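PDB 3JX8: putative lipoprotein, which is of unknown function but, as a lipoprotein related to auto-transporter adhesin head domains, probably acts at the cell surface in adhesion or lipid binding. Local coordinates for residues R6-N10 with D50-Y56. Sequence-based numbering, arbitrary orientation.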
loop_
_atom_site.group_PDB
_atom_site.type_symbol
_atom_site.label_atom_id
_atom_site.label_comp_id
_atom_site.label_asym_id
_atom_site.label_seq_id
_atom_site.Cartn_x
_atom_site.Cartn_y
_atom_site.Cartn_z
ATOM N N ARG A 6 -19.680 0.455 22.586
ATOM C CA ARG A 6 -20.497 -0.477 21.778
ATOM C C ARG A 6 -21.996 -0.316 22.019
ATOM O O ARG A 6 -22.425 -0.335 23.137
ATOM C CB ARG A 6 -20.103 -1.909 22.064
ATOM C CG ARG A 6 -20.971 -2.941 21.384
ATOM C CD ARG A 6 -20.607 -4.334 21.814
ATOM N NE ARG A 6 -21.635 -5.303 21.471
ATOM C CZ ARG A 6 -21.484 -6.627 21.536
ATOM N NH1 ARG A 6 -20.330 -7.189 21.926
ATOM N NH2 ARG A 6 -22.493 -7.411 21.183
ATOM N N ILE A 7 -22.791 -0.167 20.970
ATOM C CA ILE A 7 -24.239 -0.007 21.136
ATOM C C ILE A 7 -24.929 -1.088 20.315
ATOM O O ILE A 7 -24.757 -1.165 19.106
ATOM C CB ILE A 7 -24.764 1.381 20.687
ATOM C CG1 ILE A 7 -23.829 2.537 21.118
ATOM C CG2 ILE A 7 -26.199 1.572 21.178
ATOM C CD1 ILE A 7 -23.853 2.897 22.603
ATOM N N ASP A 8 -25.687 -1.948 20.982
ATOM C CA ASP A 8 -26.396 -3.008 20.273
ATOM C C ASP A 8 -27.752 -2.522 19.821
ATOM O O ASP A 8 -28.413 -1.792 20.538
ATOM C CB ASP A 8 -26.548 -4.230 21.156
ATOM C CG ASP A 8 -25.207 -4.868 21.507
ATOM O OD1 ASP A 8 -24.329 -4.946 20.639
ATOM O OD2 ASP A 8 -25.032 -5.273 22.667
ATOM N N GLY A 9 -28.150 -2.938 18.625
ATOM C CA GLY A 9 -29.483 -2.652 18.112
ATOM C C GLY A 9 -30.525 -3.327 18.966
ATOM O O GLY A 9 -30.365 -4.475 19.336
ATOM N N ASN A 10 -31.598 -2.604 19.291
ATOM C CA ASN A 10 -32.647 -3.142 20.147
ATOM C C ASN A 10 -33.595 -4.087 19.415
ATOM O O ASN A 10 -34.518 -4.575 20.012
ATOM C CB ASN A 10 -33.425 -2.028 20.866
ATOM C CG ASN A 10 -34.366 -1.228 19.943
ATOM O OD1 ASN A 10 -34.416 -1.410 18.728
ATOM N ND2 ASN A 10 -35.094 -0.303 20.544
ATOM N N ASP A 50 -32.081 -0.399 13.519
ATOM C CA ASP A 50 -32.698 -0.492 14.827
ATOM C C ASP A 50 -32.961 0.930 15.346
ATOM O O ASP A 50 -32.084 1.798 15.291
ATOM C CB ASP A 50 -31.825 -1.269 15.819
ATOM C CG ASP A 50 -31.449 -2.665 15.308
ATOM O OD1 ASP A 50 -30.687 -2.730 14.332
ATOM O OD2 ASP A 50 -31.893 -3.692 15.881
ATOM N N GLU A 51 -34.176 1.156 15.848
ATOM C CA GLU A 51 -34.642 2.495 16.185
ATOM C C GLU A 51 -33.686 3.208 17.144
ATOM O O GLU A 51 -33.492 4.426 17.061
ATOM C CB GLU A 51 -36.054 2.462 16.772
ATOM C CG GLU A 51 -36.149 1.745 18.106
ATOM C CD GLU A 51 -37.581 1.472 18.572
ATOM O OE1 GLU A 51 -38.555 2.134 18.108
ATOM O OE2 GLU A 51 -37.696 0.607 19.460
ATOM N N ASN A 52 -33.080 2.454 18.048
ATOM C CA ASN A 52 -32.190 3.057 19.030
ATOM C C ASN A 52 -30.860 3.572 18.441
ATOM O O ASN A 52 -30.250 4.460 19.002
ATOM C CB ASN A 52 -31.962 2.097 20.196
ATOM C CG ASN A 52 -31.247 0.831 19.776
ATOM O OD1 ASN A 52 -31.596 0.205 18.785
ATOM N ND2 ASN A 52 -30.241 0.440 20.553
ATOM N N LEU A 53 -30.442 3.066 17.292
ATOM C CA LEU A 53 -29.145 3.419 16.745
ATOM C C LEU A 53 -29.114 4.780 15.990
ATOM O O LEU A 53 -28.030 5.366 15.827
ATOM C CB LEU A 53 -28.644 2.276 15.865
ATOM C CG LEU A 53 -28.414 0.957 16.617
ATOM C CD1 LEU A 53 -27.824 -0.137 15.676
ATOM C CD2 LEU A 53 -27.553 1.169 17.888
ATOM N N PHE A 54 -30.275 5.316 15.581
ATOM C CA PHE A 54 -30.302 6.628 14.900
ATOM C C PHE A 54 -29.658 7.740 15.729
ATOM O O PHE A 54 -29.041 8.616 15.191
ATOM C CB PHE A 54 -31.738 7.082 14.556
ATOM C CG PHE A 54 -32.319 6.410 13.338
ATOM C CD1 PHE A 54 -31.866 6.732 12.077
ATOM C CD2 PHE A 54 -33.326 5.472 13.454
ATOM C CE1 PHE A 54 -32.394 6.124 10.946
ATOM C CE2 PHE A 54 -33.860 4.870 12.312
ATOM C CZ PHE A 54 -33.382 5.197 11.067
ATOM N N ASP A 55 -29.849 7.702 17.037
ATOM C CA ASP A 55 -29.238 8.662 17.951
ATOM C C ASP A 55 -27.717 8.642 17.913
ATOM O O ASP A 55 -27.100 9.605 18.371
ATOM C CB ASP A 55 -29.649 8.371 19.401
ATOM C CG ASP A 55 -31.131 8.643 19.670
ATOM O OD1 ASP A 55 -31.715 9.466 18.924
ATOM O OD2 ASP A 55 -31.723 8.005 20.589
ATOM N N TYR A 56 -27.131 7.561 17.394
ATOM C CA TYR A 56 -25.684 7.398 17.330
ATOM C C TYR A 56 -25.106 7.580 15.934
ATOM O O TYR A 56 -23.931 7.347 15.734
ATOM C CB TYR A 56 -25.314 6.016 17.858
ATOM C CG TYR A 56 -25.697 5.849 19.295
ATOM C CD1 TYR A 56 -26.958 5.380 19.641
ATOM C CD2 TYR A 56 -24.822 6.198 20.329
ATOM C CE1 TYR A 56 -27.343 5.241 20.963
ATOM C CE2 TYR A 56 -25.203 6.058 21.651
ATOM C CZ TYR A 56 -26.473 5.563 21.946
ATOM O OH TYR A 56 -26.894 5.403 23.232
#
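The carboxamide of Asn52 uses both its N and its O atom on the backbone of residues 6-10: ND2 donates to Asp8 O (2.9 Å), while OD1 accepts from Asn10 N (2.9 Å). This two-point pairing spans Gly9 and fixes its peptides much as a neighbouring strand would. A third hydrogen bond, Asn10 ND2 to Glu51 OE2 (3.0 Å), joins the side chains farther along; Glu51 OE2 also takes Asn12 ND2. Asp50 OD2 lies 3.4 Å from Gly9 C and accepts instead from Thr87 OG1 and Gly11 N, so the chain just past Asn10 is held too. Gly9 and Asp50 have the closest CA atoms, 5.1 Å apart, and a CB on residue 9 would clash with Asp50 CG. Next to these polar contacts, Ile7 points toward residues 50-56. Its CG2 meets Leu53 CD2 (3.6 Å), its CD1 meets Tyr56 CE2 (3.6 Å), and its CG1 sits 3.9 Å from the centroid of the Tyr56 ring, nearly on the ring normal, a CH-pi contact. Leu84 extends this apolar patch from strand 83-85, and Tyr82 meets Tyr56 edge-to-face. Asp8 turns the other way, its OD1 bridged to Arg6 NE (2.8 Å). Residues 51-55 have helical backbone angles, with Leu53 N bonded to Asp50 O (2.9 Å) and Tyr56 N to Leu53 O (2.8 Å), forming a compact link between strands 44-50 and 57-62. Strand 6-8, paired in parallel with 83-85, packs over this link near one end of a long stack of mostly parallel strands, consistent with a right-handed beta-helix of the pectate-lyase-like clan.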